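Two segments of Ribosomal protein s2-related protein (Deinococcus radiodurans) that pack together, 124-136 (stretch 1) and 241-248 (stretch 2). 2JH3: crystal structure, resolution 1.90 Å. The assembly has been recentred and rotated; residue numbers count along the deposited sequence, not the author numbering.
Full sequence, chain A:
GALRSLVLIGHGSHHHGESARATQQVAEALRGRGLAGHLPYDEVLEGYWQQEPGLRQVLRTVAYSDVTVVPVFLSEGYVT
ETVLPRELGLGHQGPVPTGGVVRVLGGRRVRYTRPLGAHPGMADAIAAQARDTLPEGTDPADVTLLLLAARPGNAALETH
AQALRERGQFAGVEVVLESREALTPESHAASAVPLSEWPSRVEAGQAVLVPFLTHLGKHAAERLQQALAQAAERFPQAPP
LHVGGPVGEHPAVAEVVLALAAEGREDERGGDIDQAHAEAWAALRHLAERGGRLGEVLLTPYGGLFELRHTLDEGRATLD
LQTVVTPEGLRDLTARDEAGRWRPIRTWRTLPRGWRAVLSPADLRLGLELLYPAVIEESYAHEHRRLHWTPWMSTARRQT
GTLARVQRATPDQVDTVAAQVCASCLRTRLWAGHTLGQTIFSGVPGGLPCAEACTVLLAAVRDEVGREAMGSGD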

# COMPACT_ATOMS: atom_id res chain seq x y z
N ASP A 124 -20.20 9.30 -39.50
CA ASP A 124 -21.14 10.28 -38.92
C ASP A 124 -20.69 10.88 -37.63
O ASP A 124 -20.91 12.09 -37.36
CB ASP A 124 -22.48 9.59 -38.60
CG ASP A 124 -23.10 8.95 -39.80
OD1 ASP A 124 -23.41 9.69 -40.76
OD2 ASP A 124 -23.27 7.71 -39.83
N ALA A 125 -20.13 10.03 -36.76
CA ALA A 125 -19.60 10.50 -35.47
C ALA A 125 -18.38 11.44 -35.69
O ALA A 125 -18.24 12.43 -35.03
CB ALA A 125 -19.23 9.29 -34.56
N ILE A 126 -17.51 11.07 -36.63
CA ILE A 126 -16.36 11.90 -37.01
C ILE A 126 -16.82 13.27 -37.57
O ILE A 126 -16.42 14.30 -37.03
CB ILE A 126 -15.54 11.20 -38.11
CG1 ILE A 126 -14.79 9.99 -37.54
CG2 ILE A 126 -14.57 12.24 -38.82
CD1 ILE A 126 -14.24 9.01 -38.62
N ALA A 127 -17.68 13.26 -38.59
CA ALA A 127 -18.35 14.51 -39.08
C ALA A 127 -19.00 15.33 -38.00
O ALA A 127 -18.86 16.58 -37.93
CB ALA A 127 -19.32 14.21 -40.22
N ALA A 128 -19.65 14.69 -37.06
CA ALA A 128 -20.33 15.48 -36.04
C ALA A 128 -19.36 16.19 -35.14
O ALA A 128 -19.55 17.37 -34.82
CB ALA A 128 -21.23 14.62 -35.25
N GLN A 129 -18.33 15.47 -34.70
CA GLN A 129 -17.26 16.06 -33.91
C GLN A 129 -16.59 17.20 -34.71
O GLN A 129 -16.27 18.25 -34.15
CB GLN A 129 -16.27 14.95 -33.53
CG GLN A 129 -15.08 15.31 -32.71
CD GLN A 129 -15.40 16.09 -31.47
OE1 GLN A 129 -15.31 15.58 -30.38
NE2 GLN A 129 -15.75 17.36 -31.62
N ALA A 130 -16.38 16.99 -36.00
CA ALA A 130 -15.74 18.01 -36.85
C ALA A 130 -16.58 19.29 -36.82
O ALA A 130 -16.07 20.39 -36.52
CB ALA A 130 -15.59 17.50 -38.26
N ARG A 131 -17.89 19.14 -37.06
CA ARG A 131 -18.80 20.29 -37.12
C ARG A 131 -18.86 20.98 -35.81
O ARG A 131 -18.86 22.21 -35.77
CB ARG A 131 -20.18 19.86 -37.56
CG ARG A 131 -20.22 19.39 -38.99
CD ARG A 131 -21.63 19.12 -39.47
NE ARG A 131 -22.34 18.14 -38.63
CZ ARG A 131 -22.62 16.87 -38.95
NH1 ARG A 131 -22.29 16.33 -40.13
NH2 ARG A 131 -23.26 16.11 -38.06
N ASP A 132 -18.85 20.22 -34.73
CA ASP A 132 -18.94 20.81 -33.40
C ASP A 132 -17.68 21.59 -33.05
O ASP A 132 -17.70 22.48 -32.21
CB ASP A 132 -19.16 19.73 -32.32
CG ASP A 132 -20.53 19.03 -32.44
OD1 ASP A 132 -21.34 19.42 -33.32
OD2 ASP A 132 -20.76 18.08 -31.63
N THR A 133 -16.58 21.22 -33.69
CA THR A 133 -15.28 21.81 -33.39
C THR A 133 -15.08 23.19 -34.10
O THR A 133 -14.39 24.06 -33.57
CB THR A 133 -14.14 20.77 -33.71
OG1 THR A 133 -14.26 19.64 -32.82
CG2 THR A 133 -12.78 21.38 -33.58
N LEU A 134 -15.73 23.39 -35.25
CA LEU A 134 -15.67 24.68 -35.98
C LEU A 134 -16.29 25.87 -35.22
O LEU A 134 -17.23 25.68 -34.42
CB LEU A 134 -16.39 24.56 -37.31
CG LEU A 134 -15.93 23.41 -38.18
CD1 LEU A 134 -16.76 23.38 -39.43
CD2 LEU A 134 -14.43 23.52 -38.50
N PRO A 135 -15.77 27.10 -35.48
CA PRO A 135 -16.38 28.30 -34.89
C PRO A 135 -17.77 28.31 -35.47
O PRO A 135 -17.91 28.11 -36.68
CB PRO A 135 -15.53 29.45 -35.44
CG PRO A 135 -14.27 28.82 -35.86
CD PRO A 135 -14.65 27.46 -36.36
N GLU A 136 -18.78 28.44 -34.61
CA GLU A 136 -20.06 27.81 -34.97
C GLU A 136 -20.76 28.49 -36.15
O GLU A 136 -21.69 27.91 -36.72
CB GLU A 136 -20.96 27.60 -33.74
CG GLU A 136 -21.93 26.40 -33.87
CD GLU A 136 -21.28 25.00 -34.02
OE1 GLU A 136 -20.03 24.85 -34.14
OE2 GLU A 136 -22.05 24.01 -34.02
N LEU A 241 -5.94 25.94 -37.95
CA LEU A 241 -6.34 24.56 -37.61
C LEU A 241 -7.22 24.58 -36.38
O LEU A 241 -6.75 24.98 -35.31
CB LEU A 241 -5.13 23.69 -37.29
CG LEU A 241 -5.49 22.20 -37.08
CD1 LEU A 241 -6.05 21.59 -38.36
CD2 LEU A 241 -4.25 21.44 -36.65
N HIS A 242 -8.45 24.12 -36.51
CA HIS A 242 -9.25 23.85 -35.31
C HIS A 242 -9.06 22.39 -34.82
O HIS A 242 -9.26 21.42 -35.55
CB HIS A 242 -10.70 24.20 -35.57
CG HIS A 242 -10.87 25.50 -36.30
ND1 HIS A 242 -10.79 26.72 -35.66
CD2 HIS A 242 -11.07 25.76 -37.61
CE1 HIS A 242 -10.96 27.68 -36.57
NE2 HIS A 242 -11.12 27.12 -37.75
N VAL A 243 -8.68 22.26 -33.55
CA VAL A 243 -8.45 20.95 -32.98
C VAL A 243 -9.58 20.46 -32.05
O VAL A 243 -9.89 21.07 -31.00
CB VAL A 243 -7.09 20.90 -32.29
CG1 VAL A 243 -6.81 19.47 -31.70
CG2 VAL A 243 -6.02 21.25 -33.32
N GLY A 244 -10.16 19.34 -32.48
CA GLY A 244 -11.25 18.65 -31.79
C GLY A 244 -10.63 17.66 -30.82
O GLY A 244 -9.45 17.28 -30.94
N GLY A 245 -11.44 17.30 -29.84
CA GLY A 245 -11.14 16.21 -28.94
C GLY A 245 -11.39 14.91 -29.68
O GLY A 245 -11.94 14.92 -30.77
N PRO A 246 -11.01 13.80 -29.06
CA PRO A 246 -11.10 12.45 -29.57
C PRO A 246 -12.51 12.10 -29.84
O PRO A 246 -13.37 12.46 -29.04
CB PRO A 246 -10.56 11.61 -28.42
CG PRO A 246 -9.73 12.44 -27.71
CD PRO A 246 -10.37 13.81 -27.74
N VAL A 247 -12.74 11.42 -30.94
CA VAL A 247 -14.08 11.16 -31.39
C VAL A 247 -14.81 10.26 -30.39
O VAL A 247 -16.03 10.37 -30.21
CB VAL A 247 -14.12 10.53 -32.79
CG1 VAL A 247 -13.48 9.13 -32.83
CG2 VAL A 247 -15.53 10.42 -33.28
N GLY A 248 -14.02 9.43 -29.71
CA GLY A 248 -14.54 8.47 -28.74
C GLY A 248 -15.31 9.15 -27.64
O GLY A 248 -16.07 8.50 -26.96

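No hydrogen bond crosses the contact, which is made of van der Waals and CH-pi contacts, and a modest 413 Å² is buried over both sides. Three residues lose the most surface to the opposite stretch, and each illustrates a different way of packing a helix and its exit against a strand, the loop that follows and a 3-10 segment.

His242, on the strand, points its CA-to-CB bond toward stretch 1 and receives the residues that leave the helix. Pro135 sets its CD over one face of the imidazole: CD sits 3.8 Å from the centroid of the His242 ring and only 15° off the ring normal, a CH-pi contact, while Pro135 CG comes within 3.6 Å of His242 CE1. Leu134, the first residue to leave helical phi/psi, starts its side chain away from the strand, yet the m, t rotamer brings the end back, so that Leu134 CD2 lies 4.1 Å from His242 CD2. One aromatic ring thus gathers two consecutive residues of the helix exit.

Val247, near the other end of stretch 2, in its 3-10 segment, meets Ala125 and Ile126 through its CG2 methyl. With chi1 in the p well, Val247 CG2 lies against one turn of helix, 3.8 Å from Ala125 O and 4.1 Å from Ala125 CB; the same CG2 is 3.9 Å from Ile126 N and 4.3 Å from Ile126 CG1. The small Ala125 side chain accompanies a close approach here, and the CA atoms of Ile126 and Val247 are 6.1 Å apart.

Between these two anchors stands Thr133, which points toward stretch 2 with chi1 at -65°. Its hydroxyl is turned back into its own helix, where Thr133 OG1 donates to Gln129 O at 2.8 Å. Its methyl meets the strand end, with Thr133 CG2 3.7 Å from Val243 C and 4.0 Å from His242 CB. The tightest fit comes next: Thr133 OG1 is 3.3 Å from Gly244 CA, and Thr133 CA and Gly244 CA are 5.4 Å apart. A CB on Gly244 would point toward the helix and fall 2.7 Å from Thr133 OG1, a clash, so the bare backbone is what permits this spacing.

Gln129, one turn earlier, fills the space between Thr133 and Val247 with its t, p side chain, and Gln129 CG lies 4.5 Å from Val247 CA. Its polar end gains no bond across the contact: Gln129 OE1 and Gly245 O are 3.5 Å apart, but both are acceptors. The rule to read here is complementarity, with glycine where the backbones close in, Pro135 and Leu134 against an imidazole at one end, and a valine methyl against Ala125 and Ile126 at the other.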